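Local coordinates for dephospho-CoA kinase (Legionella pneumophila subsp. pneumophila, PDB 4TTR), which probably catalyses the last step of coenzyme A biosynthesis, the ATP-dependent phosphorylation of the 3'-hydroxyl group of dephospho-CoA, at residues A33-E38 and A198-L203; V72-N75 and L79-K82; I87-S92 and A171-L176; K140-I145 and Q205-E210. One frame throughout, in Å; residues are numbered along the deposited sequence.

Interaction 1 (A33-E38 and A198-L203); sequences AEFFSE and AKVNKL
Val200 points one methyl, CG1, straight at the middle of the Phe36 ring: the carbon sits 3.7 Å from the ring centroid and only 7° off the ring normal, a CH-pi contact over the face. The same methyl also meets the aliphatic root of the neighbouring aromatic residue, with Phe35 CB 3.7 Å from Val200 CG1, so a single branch of the valine fills the angle between two consecutive phenylalanines. Leu203, one turn further along its helix, comes to the ring from another direction. Its CB lies near the ring plane, 4.0 Å from Phe36 CZ. Phe36 is thus met over a face and at an edge by residues three apart on one helix.

Val200 reaches the ring because CG1 stands anti to its backbone N (chi1 167°). Beta-branching suits this place, since CG1 can take the Phe36 face while CG2 rests loosely beside Phe35 CB. The Phe35 ring itself leads away from the 198-203 segment and packs on Leu196 and Lys197, earlier in the same helix. Behind the first shell, Leu187 of strand 185-188 supports both Val200 and Leu203, and Tyr121, Leu123 and Tyr207 also pack on Phe36.

The helix axes approach to 9.7 Å and cross at -56°, joining the helix that follows the P-loop to the C-terminal helix 192-213. The closest side-chain contacts across this interface are all between carbons, which suggests that shape and exclusion of water, more than directed polar bonds, join the helices here.

Interaction 2 (V72-N75 and L79-K82); sequences VVLN and LDRK. With PO4 (phosphate ion), chain C.
Val72 and Asp80 are joined through their backbones by a nearly straight hydrogen bond, Asp80 N to Val72 O at 2.8 Å and 175°, with the donor above the carbonyl plane, and a single beta bridge pairs Val73 with Leu79. The same carbonyl oxygen receives a CA-H...O contact, Leu79 CA lying 3.5 Å from Val72 O.

Leu74 lies across the Asp80 side chain at about a right angle. Its CD2 methyl is 3.7 Å from Asp80 CG, and its CD1 is 3.6 Å from Leu79 O: one methyl rests on the Asp80 side chain and the other on the Leu79 carbonyl, at the exposed side of the contact. Asp80 is the N-cap of the following helix, its OD1 accepting from Arg83 N; a short carboxylate suits that role. Its CG stands anti to the backbone N (chi1 -172°), which turns the carboxylate past Leu74 CD2. Asp80 is also the centre of an inverse gamma turn, which bends the chain just before the helix. Arg81 leaves the contact with an extended chain, and its NH1 makes a weak hydrogen bond of 3.1 Å to O3 of a phosphate ion, probably from the crystallisation liquor, while also bonding Thr54 OG1.

The bridged loop links helix 59-68 to helix 81-90. Leu79 is buried against Tyr61, Ile64 and Ile65 of the first helix, and both Leu79 and Val72 pack on Ile84 of the second.

Interaction 3 (I87-S92 and A171-L176); sequences IIFSNS and ATQPNL
Phe89 pushes the far end of its ring into the loop at Thr172 and Gln173, and there the packing is close. Phe89 CZ lies 3.0 Å from the backbone oxygen Thr172 O, and Phe89 CE2 is 3.1 Å from Gln173 OE1, both oxygens coming obliquely, from opposite sides of the ring plane. Thr172 CB stands at the ring edge, in its plane, 3.6 Å from Phe89 CZ. The amide plane of Gln173 is turned 39° from the ring. Phe89 reaches so far because CG is anti to its backbone N (chi1 173°), carrying the ring off the helix toward the loop. Threonine suits its place: Thr172 OG1 bonds Ile169 O of the preceding helix yet lies 3.2 Å from Phe89 CZ, hydroxyl and CB both meeting the ring.

The other side is looser. Pro174 CD only grazes the ring, 4.5 Å from Phe89 CE2, and both Phe89 and Thr172 remain exposed, making this a surface contact.

A helix end is laid against the loop between helices 163-171 and 177-182, in a P-loop kinase fold. Gln173, which also touches Ile25, has its side chain about 9 Å from that of Ala26 in the predicted ATP site.

Interaction 4 (K140-I145 and Q205-E210); sequences KVLLVI and QKYLRE
Glu210 and Lys140 meet unusually, the carboxylate lying against the lysine's last methylene as well as facing its ammonium. Lys140 CE is 3.0 Å from Glu210 OE1, whereas the salt bridge runs from Lys140 NZ to Glu210 OE2 at a looser 3.6 Å. Glu210 OE1 is buried here with no polar partner in the model. The two side chains cross at about a right angle, and the lysine gets there by bending at chi2 (-71°) before running out straight. A water accepts from both Lys140 NZ and Lys206 NZ, standing between two ammonium groups 5.7 Å apart; Lys206 NZ has its own counter-charge in Asp185.

These residues lie on strand 140-145 of the five-stranded parallel sheet, in the 2-3-1-4-5 order of P-loop kinases, and on the C-terminal helix 192-213, which covers one face of it. The segments run almost antiparallel, at 175°, with axes 11.9 Å apart at closest approach.

Tyr207 spans that gap, which calls for a long, flat side chain. Its hydroxyl oxygen OH reaches Leu142 CB at 3.5 Å, the two side chains crossing at about a right angle. Nearer the helix, Tyr207 CE1 lies 4.2 Å from Lys140 CG; the lysine's CB and CG pass obliquely by that ring atom before its charged end goes on to Glu210. Leucine suits position 142, where it is buried between Leu21 and Leu187 of the flanking strands. Tyr121 stacks edge-to-face with Tyr207.

Interactions 1 and 4 are joined by apolar packing beside helix 192-213, their centres 10 Å apart: Phe36 CE2 packs on Leu142 CD2 at 3.8 Å, and Leu203 CD1 on Leu142 CD1 at the same distance. Interactions 2 and 3 share helix 81-90 and meet where Val72 CG1 lies 4.2 Å from Ile87 CD1, on the opposite side of the chain's centre from interaction 1. The predicted ATP site, occupied here by 1,3-butanediol, has interactions 1, 3 and 4 at similar distances around it. The ligand lies about 10 Å from the side chain of Phe35, 11 Å from that of Gln173 and 12 Å from that of Leu142, while interaction 2 is remote from it.

Interaction 1 (A33-E38 and A198-L203)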
loop_
_atom_site.group_PDB
_atom_site.type_symbol
_atom_site.label_atom_id
_atom_site.label_comp_id
_atom_site.label_asym_id
_atom_site.label_seq_id
_atom_site.Cartn_x
_atom_site.Cartn_y
_atom_site.Cartn_z
ATOM N N ALA A 33 7.639 -4.274 -4.624
ATOM C CA ALA A 33 8.410 -3.701 -3.523
ATOM C C ALA A 33 9.666 -4.523 -3.254
ATOM O O ALA A 33 10.739 -3.968 -3.025
ATOM C CB ALA A 33 7.560 -3.610 -2.268
ATOM N N GLU A 34 9.530 -5.845 -3.296
ATOM C CA GLU A 34 10.661 -6.735 -3.053
ATOM C C GLU A 34 11.735 -6.560 -4.126
ATOM O O GLU A 34 12.927 -6.557 -3.824
ATOM C CB GLU A 34 10.190 -8.194 -2.996
ATOM C CG GLU A 34 11.300 -9.218 -2.761
ATOM C CD GLU A 34 12.041 -9.016 -1.445
ATOM O OE1 GLU A 34 13.159 -9.556 -1.305
ATOM O OE2 GLU A 34 11.508 -8.328 -0.547
ATOM N N PHE A 35 11.315 -6.408 -5.379
ATOM C CA PHE A 35 12.266 -6.216 -6.469
ATOM C C PHE A 35 13.028 -4.903 -6.284
ATOM O O PHE A 35 14.236 -4.853 -6.500
ATOM C CB PHE A 35 11.558 -6.247 -7.832
ATOM C CG PHE A 35 11.251 -7.641 -8.335
ATOM C CD1 PHE A 35 12.188 -8.657 -8.238
ATOM C CD2 PHE A 35 10.019 -7.931 -8.902
ATOM C CE1 PHE A 35 11.908 -9.930 -8.697
ATOM C CE2 PHE A 35 9.731 -9.208 -9.362
ATOM C CZ PHE A 35 10.676 -10.206 -9.258
ATOM N N PHE A 36 12.333 -3.845 -5.872
ATOM C CA PHE A 36 13.000 -2.582 -5.558
ATOM C C PHE A 36 13.957 -2.769 -4.388
ATOM O O PHE A 36 15.071 -2.235 -4.384
ATOM C CB PHE A 36 11.982 -1.485 -5.238
ATOM C CG PHE A 36 11.442 -0.795 -6.454
ATOM C CD1 PHE A 36 12.232 0.091 -7.166
ATOM C CD2 PHE A 36 10.154 -1.045 -6.899
ATOM C CE1 PHE A 36 11.746 0.720 -8.297
ATOM C CE2 PHE A 36 9.663 -0.415 -8.028
ATOM C CZ PHE A 36 10.459 0.468 -8.726
ATOM N N SER A 37 13.518 -3.545 -3.405
ATOM C CA SER A 37 14.328 -3.830 -2.229
ATOM C C SER A 37 15.627 -4.509 -2.641
ATOM O O SER A 37 16.707 -4.179 -2.152
ATOM C CB SER A 37 13.551 -4.721 -1.254
ATOM O OG SER A 37 14.031 -4.572 0.068
ATOM N N GLU A 38 15.506 -5.459 -3.560
ATOM C CA GLU A 38 16.641 -6.260 -3.984
ATOM C C GLU A 38 17.599 -5.474 -4.878
ATOM O O GLU A 38 18.710 -5.926 -5.145
ATOM C CB GLU A 38 16.144 -7.516 -4.697
ATOM C CG GLU A 38 15.440 -8.488 -3.758
ATOM C CD GLU A 38 14.702 -9.594 -4.488
ATOM O OE1 GLU A 38 14.772 -9.645 -5.733
ATOM O OE2 GLU A 38 14.054 -10.419 -3.815
ATOM N N ALA A 198 11.823 -7.016 -14.974
ATOM C CA ALA A 198 12.401 -6.187 -16.022
ATOM C C ALA A 198 11.824 -4.780 -15.953
ATOM O O ALA A 198 12.551 -3.796 -16.052
ATOM C CB ALA A 198 12.150 -6.802 -17.388
ATOM N N LYS A 199 10.515 -4.688 -15.766
ATOM C CA LYS A 199 9.849 -3.396 -15.685
ATOM C C LYS A 199 10.314 -2.597 -14.465
ATOM O O LYS A 199 10.554 -1.394 -14.566
ATOM C CB LYS A 199 8.334 -3.589 -15.657
ATOM C CG LYS A 199 7.766 -3.965 -17.015
ATOM C CD LYS A 199 6.264 -4.069 -16.996
ATOM C CE LYS A 199 5.704 -4.069 -18.405
ATOM N NZ LYS A 199 4.225 -4.121 -18.392
ATOM N N VAL A 200 10.444 -3.265 -13.323
ATOM C CA VAL A 200 10.945 -2.616 -12.115
ATOM C C VAL A 200 12.362 -2.083 -12.343
ATOM O O VAL A 200 12.695 -0.991 -11.899
ATOM C CB VAL A 200 10.929 -3.583 -10.906
ATOM C CG1 VAL A 200 11.736 -3.025 -9.738
ATOM C CG2 VAL A 200 9.499 -3.853 -10.468
ATOM N N ASN A 201 13.185 -2.856 -13.042
ATOM C CA ASN A 201 14.538 -2.422 -13.363
ATOM C C ASN A 201 14.553 -1.100 -14.124
ATOM O O ASN A 201 15.313 -0.200 -13.788
ATOM C CB ASN A 201 15.267 -3.493 -14.175
ATOM C CG ASN A 201 16.374 -4.163 -13.389
ATOM O OD1 ASN A 201 17.527 -3.733 -13.430
ATOM N ND2 ASN A 201 16.026 -5.213 -12.654
ATOM N N LYS A 202 13.707 -0.979 -15.142
ATOM C CA LYS A 202 13.660 0.246 -15.937
ATOM C C LYS A 202 13.143 1.429 -15.126
ATOM O O LYS A 202 13.597 2.553 -15.314
ATOM C CB LYS A 202 12.795 0.049 -17.181
ATOM C CG LYS A 202 13.380 -0.942 -18.169
ATOM C CD LYS A 202 12.819 -0.735 -19.562
ATOM C CE LYS A 202 12.944 -1.994 -20.402
ATOM N NZ LYS A 202 11.987 -3.049 -19.967
ATOM N N LEU A 203 12.201 1.175 -14.220
ATOM C CA LEU A 203 11.693 2.225 -13.344
ATOM C C LEU A 203 12.795 2.665 -12.391
ATOM O O LEU A 203 12.995 3.856 -12.159
ATOM C CB LEU A 203 10.469 1.745 -12.560
ATOM C CG LEU A 203 9.188 1.524 -13.368
ATOM C CD1 LEU A 203 8.143 0.784 -12.543
ATOM C CD2 LEU A 203 8.629 2.845 -13.866
#

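Interaction 2 (V72-N75 and L79-K82)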
loop_
_atom_site.group_PDB
_atom_site.type_symbol
_atom_site.label_atom_id
_atom_site.label_comp_id
_atom_site.label_asym_id
_atom_site.label_seq_id
_atom_site.Cartn_x
_atom_site.Cartn_y
_atom_site.Cartn_z
ATOM N N VAL A 72 -14.113 -6.469 16.919
ATOM C CA VAL A 72 -12.816 -6.448 16.239
ATOM C C VAL A 72 -11.670 -6.925 17.131
ATOM O O VAL A 72 -10.504 -6.794 16.764
ATOM C CB VAL A 72 -12.471 -5.036 15.708
ATOM C CG1 VAL A 72 -13.523 -4.577 14.699
ATOM C CG2 VAL A 72 -12.333 -4.037 16.840
ATOM N N VAL A 73 -12.007 -7.480 18.294
ATOM C CA VAL A 73 -11.016 -8.070 19.194
ATOM C C VAL A 73 -11.088 -9.590 19.137
ATOM O O VAL A 73 -12.087 -10.179 19.538
ATOM C CB VAL A 73 -11.228 -7.637 20.666
ATOM C CG1 VAL A 73 -9.911 -7.693 21.431
ATOM C CG2 VAL A 73 -11.834 -6.250 20.750
ATOM N N LEU A 74 -10.032 -10.228 18.642
ATOM C CA LEU A 74 -9.965 -11.684 18.653
ATOM C C LEU A 74 -9.825 -12.186 20.088
ATOM O O LEU A 74 -9.517 -11.409 20.992
ATOM C CB LEU A 74 -8.793 -12.180 17.809
ATOM C CG LEU A 74 -8.811 -11.826 16.323
ATOM C CD1 LEU A 74 -7.482 -12.196 15.687
ATOM C CD2 LEU A 74 -9.956 -12.525 15.613
ATOM N N ASN A 75 -10.049 -13.480 20.296
ATOM C CA ASN A 75 -9.845 -14.086 21.609
ATOM C C ASN A 75 -8.411 -13.852 22.072
ATOM O O ASN A 75 -8.142 -13.757 23.267
ATOM C CB ASN A 75 -10.156 -15.586 21.575
ATOM C CG ASN A 75 -11.607 -15.878 21.230
ATOM O OD1 ASN A 75 -12.510 -15.123 21.593
ATOM N ND2 ASN A 75 -11.839 -16.980 20.524
ATOM N N LEU A 79 -5.988 -7.628 17.306
ATOM C CA LEU A 79 -7.015 -7.066 16.436
ATOM C C LEU A 79 -7.430 -8.056 15.356
ATOM O O LEU A 79 -6.598 -8.780 14.808
ATOM C CB LEU A 79 -6.528 -5.775 15.780
ATOM C CG LEU A 79 -6.492 -4.503 16.629
ATOM C CD1 LEU A 79 -5.939 -3.355 15.800
ATOM C CD2 LEU A 79 -7.869 -4.152 17.166
ATOM N N ASP A 80 -8.727 -8.088 15.070
ATOM C CA ASP A 80 -9.251 -8.847 13.943
ATOM C C ASP A 80 -9.073 -8.017 12.679
ATOM O O ASP A 80 -9.976 -7.284 12.269
ATOM C CB ASP A 80 -10.724 -9.201 14.163
ATOM C CG ASP A 80 -11.261 -10.158 13.113
ATOM O OD1 ASP A 80 -10.643 -10.288 12.033
ATOM O OD2 ASP A 80 -12.310 -10.783 13.368
ATOM N N ARG A 81 -7.905 -8.142 12.060
ATOM C CA ARG A 81 -7.532 -7.280 10.948
ATOM C C ARG A 81 -8.326 -7.582 9.683
ATOM O O ARG A 81 -8.592 -6.680 8.889
ATOM C CB ARG A 81 -6.034 -7.402 10.680
ATOM C CG ARG A 81 -5.201 -6.840 11.816
ATOM C CD ARG A 81 -3.717 -6.876 11.520
ATOM N NE ARG A 81 -2.926 -6.566 12.710
ATOM C CZ ARG A 81 -2.808 -5.351 13.237
ATOM N NH1 ARG A 81 -3.434 -4.316 12.693
ATOM N NH2 ARG A 81 -2.063 -5.171 14.319
ATOM N N LYS A 82 -8.706 -8.843 9.499
ATOM C CA LYS A 82 -9.566 -9.223 8.381
ATOM C C LYS A 82 -10.892 -8.485 8.502
ATOM O O LYS A 82 -11.371 -7.886 7.541
ATOM C CB LYS A 82 -9.796 -10.738 8.356
ATOM C CG LYS A 82 -9.708 -11.373 6.970
ATOM C CD LYS A 82 -10.889 -11.002 6.081
ATOM C CE LYS A 82 -11.973 -12.073 6.102
ATOM N NZ LYS A 82 -13.124 -11.722 5.220
HETATM P P PO4 C . -4.765 -2.216 10.216
HETATM O O1 PO4 C . -5.824 -2.834 11.097
HETATM O O2 PO4 C . -5.413 -1.582 9.008
HETATM O O3 PO4 C . -3.802 -3.289 9.768
HETATM O O4 PO4 C . -4.013 -1.160 10.992
#

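Interaction 3 (I87-S92 and A171-L176)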
loop_
_atom_site.group_PDB
_atom_site.type_symbol
_atom_site.label_atom_id
_atom_site.label_comp_id
_atom_site.label_asym_id
_atom_site.label_seq_id
_atom_site.Cartn_x
_atom_site.Cartn_y
_atom_site.Cartn_z
ATOM N N ILE A 87 -14.604 -3.837 7.119
ATOM C CA ILE A 87 -15.325 -2.643 7.543
ATOM C C ILE A 87 -14.829 -1.423 6.777
ATOM O O ILE A 87 -15.623 -0.639 6.256
ATOM C CB ILE A 87 -15.181 -2.405 9.070
ATOM C CG1 ILE A 87 -15.916 -3.504 9.844
ATOM C CG2 ILE A 87 -15.734 -1.031 9.463
ATOM C CD1 ILE A 87 -15.715 -3.462 11.355
ATOM N N ILE A 88 -13.512 -1.268 6.716
ATOM C CA ILE A 88 -12.895 -0.132 6.044
ATOM C C ILE A 88 -13.279 -0.093 4.563
ATOM O O ILE A 88 -13.566 0.970 4.014
ATOM C CB ILE A 88 -11.343 -0.180 6.182
ATOM C CG1 ILE A 88 -10.910 -0.029 7.647
ATOM C CG2 ILE A 88 -10.670 0.897 5.354
ATOM C CD1 ILE A 88 -11.595 1.077 8.424
ATOM N N PHE A 89 -13.290 -1.254 3.921
ATOM C CA PHE A 89 -13.559 -1.326 2.490
ATOM C C PHE A 89 -14.999 -0.948 2.149
ATOM O O PHE A 89 -15.254 -0.338 1.116
ATOM C CB PHE A 89 -13.257 -2.732 1.970
ATOM C CG PHE A 89 -13.651 -2.946 0.537
ATOM C CD1 PHE A 89 -14.845 -3.573 0.219
ATOM C CD2 PHE A 89 -12.832 -2.513 -0.492
ATOM C CE1 PHE A 89 -15.211 -3.767 -1.099
ATOM C CE2 PHE A 89 -13.192 -2.704 -1.811
ATOM C CZ PHE A 89 -14.383 -3.334 -2.115
ATOM N N SER A 90 -15.932 -1.307 3.026
ATOM C CA SER A 90 -17.355 -1.128 2.748
ATOM C C SER A 90 -17.917 0.167 3.334
ATOM O O SER A 90 -18.980 0.624 2.916
ATOM C CB SER A 90 -18.143 -2.325 3.286
ATOM O OG SER A 90 -17.937 -2.496 4.678
ATOM N N ASN A 91 -17.199 0.754 4.288
ATOM C CA ASN A 91 -17.650 1.961 4.979
ATOM C C ASN A 91 -16.595 3.068 4.870
ATOM O O ASN A 91 -15.598 3.067 5.595
ATOM C CB ASN A 91 -17.956 1.640 6.449
ATOM C CG ASN A 91 -18.814 2.698 7.119
ATOM O OD1 ASN A 91 -18.707 3.887 6.824
ATOM N ND2 ASN A 91 -19.674 2.263 8.037
ATOM N N SER A 92 -16.822 4.008 3.958
ATOM C CA SER A 92 -15.825 5.023 3.632
ATOM C C SER A 92 -15.583 5.985 4.794
ATOM O O SER A 92 -14.464 6.466 4.986
ATOM C CB SER A 92 -16.252 5.811 2.389
ATOM O OG SER A 92 -17.227 6.786 2.711
ATOM N N ALA A 171 -15.693 -6.305 -8.364
ATOM C CA ALA A 171 -16.778 -5.428 -8.792
ATOM C C ALA A 171 -16.946 -4.234 -7.855
ATOM O O ALA A 171 -17.468 -3.194 -8.258
ATOM C CB ALA A 171 -18.087 -6.214 -8.882
ATOM N N THR A 172 -16.490 -4.384 -6.615
ATOM C CA THR A 172 -16.701 -3.367 -5.589
ATOM C C THR A 172 -15.456 -2.525 -5.302
ATOM O O THR A 172 -15.462 -1.688 -4.398
ATOM C CB THR A 172 -17.169 -4.016 -4.274
ATOM O OG1 THR A 172 -16.286 -5.090 -3.927
ATOM C CG2 THR A 172 -18.583 -4.553 -4.427
ATOM N N GLN A 173 -14.395 -2.730 -6.072
ATOM C CA GLN A 173 -13.163 -1.980 -5.853
ATOM C C GLN A 173 -13.327 -0.523 -6.267
ATOM O O GLN A 173 -14.188 -0.203 -7.080
ATOM C CB GLN A 173 -12.007 -2.620 -6.616
ATOM C CG GLN A 173 -11.809 -4.081 -6.271
ATOM C CD GLN A 173 -11.656 -4.313 -4.778
ATOM O OE1 GLN A 173 -11.161 -3.451 -4.052
ATOM N NE2 GLN A 173 -12.089 -5.477 -4.312
ATOM N N PRO A 174 -12.501 0.369 -5.696
ATOM C CA PRO A 174 -12.603 1.785 -6.060
ATOM C C PRO A 174 -12.238 2.009 -7.517
ATOM O O PRO A 174 -11.368 1.313 -8.041
ATOM C CB PRO A 174 -11.588 2.471 -5.137
ATOM C CG PRO A 174 -11.218 1.453 -4.105
ATOM C CD PRO A 174 -11.403 0.125 -4.746
ATOM N N ASN A 175 -12.893 2.963 -8.166
ATOM C CA ASN A 175 -12.533 3.302 -9.532
ATOM C C ASN A 175 -11.142 3.911 -9.541
ATOM O O ASN A 175 -10.781 4.678 -8.647
ATOM C CB ASN A 175 -13.556 4.254 -10.146
ATOM C CG ASN A 175 -14.961 3.688 -10.115
ATOM O OD1 ASN A 175 -15.271 2.731 -10.825
ATOM N ND2 ASN A 175 -15.818 4.276 -9.289
ATOM N N LEU A 176 -10.359 3.546 -10.550
ATOM C CA LEU A 176 -8.949 3.896 -10.596
ATOM C C LEU A 176 -8.685 5.083 -11.508
ATOM O O LEU A 176 -7.561 5.574 -11.566
ATOM C CB LEU A 176 -8.129 2.696 -11.068
ATOM C CG LEU A 176 -8.401 1.383 -10.341
ATOM C CD1 LEU A 176 -7.733 0.226 -11.068
ATOM C CD2 LEU A 176 -7.918 1.473 -8.905
#

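Interaction 4 (K140-I145 and Q205-E210)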
loop_
_atom_site.group_PDB
_atom_site.type_symbol
_atom_site.label_atom_id
_atom_site.label_comp_id
_atom_site.label_asym_id
_atom_site.label_seq_id
_atom_site.Cartn_x
_atom_site.Cartn_y
_atom_site.Cartn_z
ATOM N N LYS A 140 7.188 11.219 -6.891
ATOM C CA LYS A 140 6.542 10.374 -7.880
ATOM C C LYS A 140 5.540 9.450 -7.215
ATOM O O LYS A 140 5.677 9.126 -6.036
ATOM C CB LYS A 140 7.576 9.540 -8.634
ATOM C CG LYS A 140 8.613 10.340 -9.377
ATOM C CD LYS A 140 8.012 11.017 -10.585
ATOM C CE LYS A 140 9.082 11.335 -11.597
ATOM N NZ LYS A 140 8.548 12.079 -12.756
ATOM N N VAL A 141 4.541 9.033 -7.985
ATOM C CA VAL A 141 3.643 7.965 -7.574
ATOM C C VAL A 141 3.702 6.850 -8.614
ATOM O O VAL A 141 3.612 7.099 -9.819
ATOM C CB VAL A 141 2.194 8.465 -7.402
ATOM C CG1 VAL A 141 1.252 7.307 -7.081
ATOM C CG2 VAL A 141 2.127 9.519 -6.301
ATOM N N LEU A 142 3.882 5.629 -8.127
ATOM C CA LEU A 142 3.870 4.432 -8.953
ATOM C C LEU A 142 2.635 3.612 -8.603
ATOM O O LEU A 142 2.420 3.260 -7.445
ATOM C CB LEU A 142 5.146 3.611 -8.741
ATOM C CG LEU A 142 5.211 2.210 -9.355
ATOM C CD1 LEU A 142 5.077 2.265 -10.871
ATOM C CD2 LEU A 142 6.511 1.539 -8.960
ATOM N N LEU A 143 1.823 3.332 -9.612
ATOM C CA LEU A 143 0.621 2.530 -9.442
ATOM C C LEU A 143 0.771 1.202 -10.172
ATOM O O LEU A 143 0.952 1.171 -11.387
ATOM C CB LEU A 143 -0.600 3.294 -9.952
ATOM C CG LEU A 143 -1.898 2.509 -10.137
ATOM C CD1 LEU A 143 -2.312 1.808 -8.852
ATOM C CD2 LEU A 143 -2.988 3.451 -10.618
ATOM N N VAL A 144 0.713 0.109 -9.420
ATOM C CA VAL A 144 0.799 -1.228 -9.997
ATOM C C VAL A 144 -0.598 -1.782 -10.213
ATOM O O VAL A 144 -1.410 -1.793 -9.292
ATOM C CB VAL A 144 1.593 -2.185 -9.095
ATOM C CG1 VAL A 144 1.762 -3.544 -9.770
ATOM C CG2 VAL A 144 2.946 -1.585 -8.752
ATOM N N ILE A 145 -0.880 -2.235 -11.431
ATOM C CA ILE A 145 -2.176 -2.823 -11.731
ATOM C C ILE A 145 -2.019 -4.160 -12.438
ATOM O O ILE A 145 -1.017 -4.411 -13.105
ATOM C CB ILE A 145 -3.046 -1.885 -12.601
ATOM C CG1 ILE A 145 -2.389 -1.607 -13.956
ATOM C CG2 ILE A 145 -3.298 -0.577 -11.876
ATOM C CD1 ILE A 145 -3.387 -1.359 -15.050
ATOM N N GLN A 205 16.024 2.565 -12.882
ATOM C CA GLN A 205 16.970 3.403 -13.612
ATOM C C GLN A 205 16.378 4.787 -13.881
ATOM O O GLN A 205 17.097 5.782 -13.897
ATOM C CB GLN A 205 17.377 2.738 -14.931
ATOM C CG GLN A 205 18.118 1.418 -14.762
ATOM C CD GLN A 205 19.420 1.563 -13.988
ATOM O OE1 GLN A 205 20.093 2.591 -14.069
ATOM N NE2 GLN A 205 19.776 0.532 -13.230
ATOM N N LYS A 206 15.068 4.850 -14.089
ATOM C CA LYS A 206 14.391 6.127 -14.280
ATOM C C LYS A 206 14.451 6.979 -13.010
ATOM O O LYS A 206 14.740 8.170 -13.071
ATOM C CB LYS A 206 12.939 5.898 -14.690
ATOM C CG LYS A 206 12.194 7.148 -15.114
ATOM C CD LYS A 206 10.707 6.857 -15.269
ATOM C CE LYS A 206 10.010 7.923 -16.088
ATOM N NZ LYS A 206 8.570 7.614 -16.286
ATOM N N TYR A 207 14.179 6.364 -11.863
ATOM C CA TYR A 207 14.179 7.083 -10.590
ATOM C C TYR A 207 15.584 7.536 -10.193
ATOM O O TYR A 207 15.758 8.639 -9.674
ATOM C CB TYR A 207 13.583 6.209 -9.479
ATOM C CG TYR A 207 12.119 5.872 -9.665
ATOM C CD1 TYR A 207 11.228 6.801 -10.181
ATOM C CD2 TYR A 207 11.629 4.621 -9.319
ATOM C CE1 TYR A 207 9.893 6.493 -10.347
ATOM C CE2 TYR A 207 10.295 4.304 -9.483
ATOM C CZ TYR A 207 9.432 5.243 -9.996
ATOM O OH TYR A 207 8.100 4.927 -10.162
ATOM N N LEU A 208 16.581 6.685 -10.425
ATOM C CA LEU A 208 17.975 7.066 -10.210
ATOM C C LEU A 208 18.326 8.306 -11.025
ATOM O O LEU A 208 18.942 9.240 -10.517
ATOM C CB LEU A 208 18.921 5.924 -10.590
ATOM C CG LEU A 208 19.029 4.712 -9.661
ATOM C CD1 LEU A 208 20.016 3.715 -10.244
ATOM C CD2 LEU A 208 19.450 5.115 -8.253
ATOM N N ARG A 209 17.930 8.298 -12.293
ATOM C CA ARG A 209 18.228 9.402 -13.198
ATOM C C ARG A 209 17.585 10.698 -12.711
ATOM O O ARG A 209 18.247 11.727 -12.614
ATOM C CB ARG A 209 17.749 9.070 -14.614
ATOM C CG ARG A 209 18.207 10.057 -15.675
ATOM C CD ARG A 209 17.638 9.727 -17.048
ATOM N NE ARG A 209 16.203 9.980 -17.129
ATOM C CZ ARG A 209 15.656 11.191 -17.186
ATOM N NH1 ARG A 209 16.421 12.275 -17.160
ATOM N NH2 ARG A 209 14.340 11.319 -17.261
ATOM N N GLU A 210 16.297 10.639 -12.397
ATOM C CA GLU A 210 15.555 11.828 -11.993
ATOM C C GLU A 210 15.947 12.336 -10.603
ATOM O O GLU A 210 15.944 13.541 -10.364
ATOM C CB GLU A 210 14.054 11.546 -12.053
ATOM C CG GLU A 210 13.465 11.773 -13.442
ATOM C CD GLU A 210 12.113 11.110 -13.639
ATOM O OE1 GLU A 210 11.702 10.312 -12.770
ATOM O OE2 GLU A 210 11.460 11.386 -14.670
HETATM O O HOH W 1 8.004 9.268 -14.053
#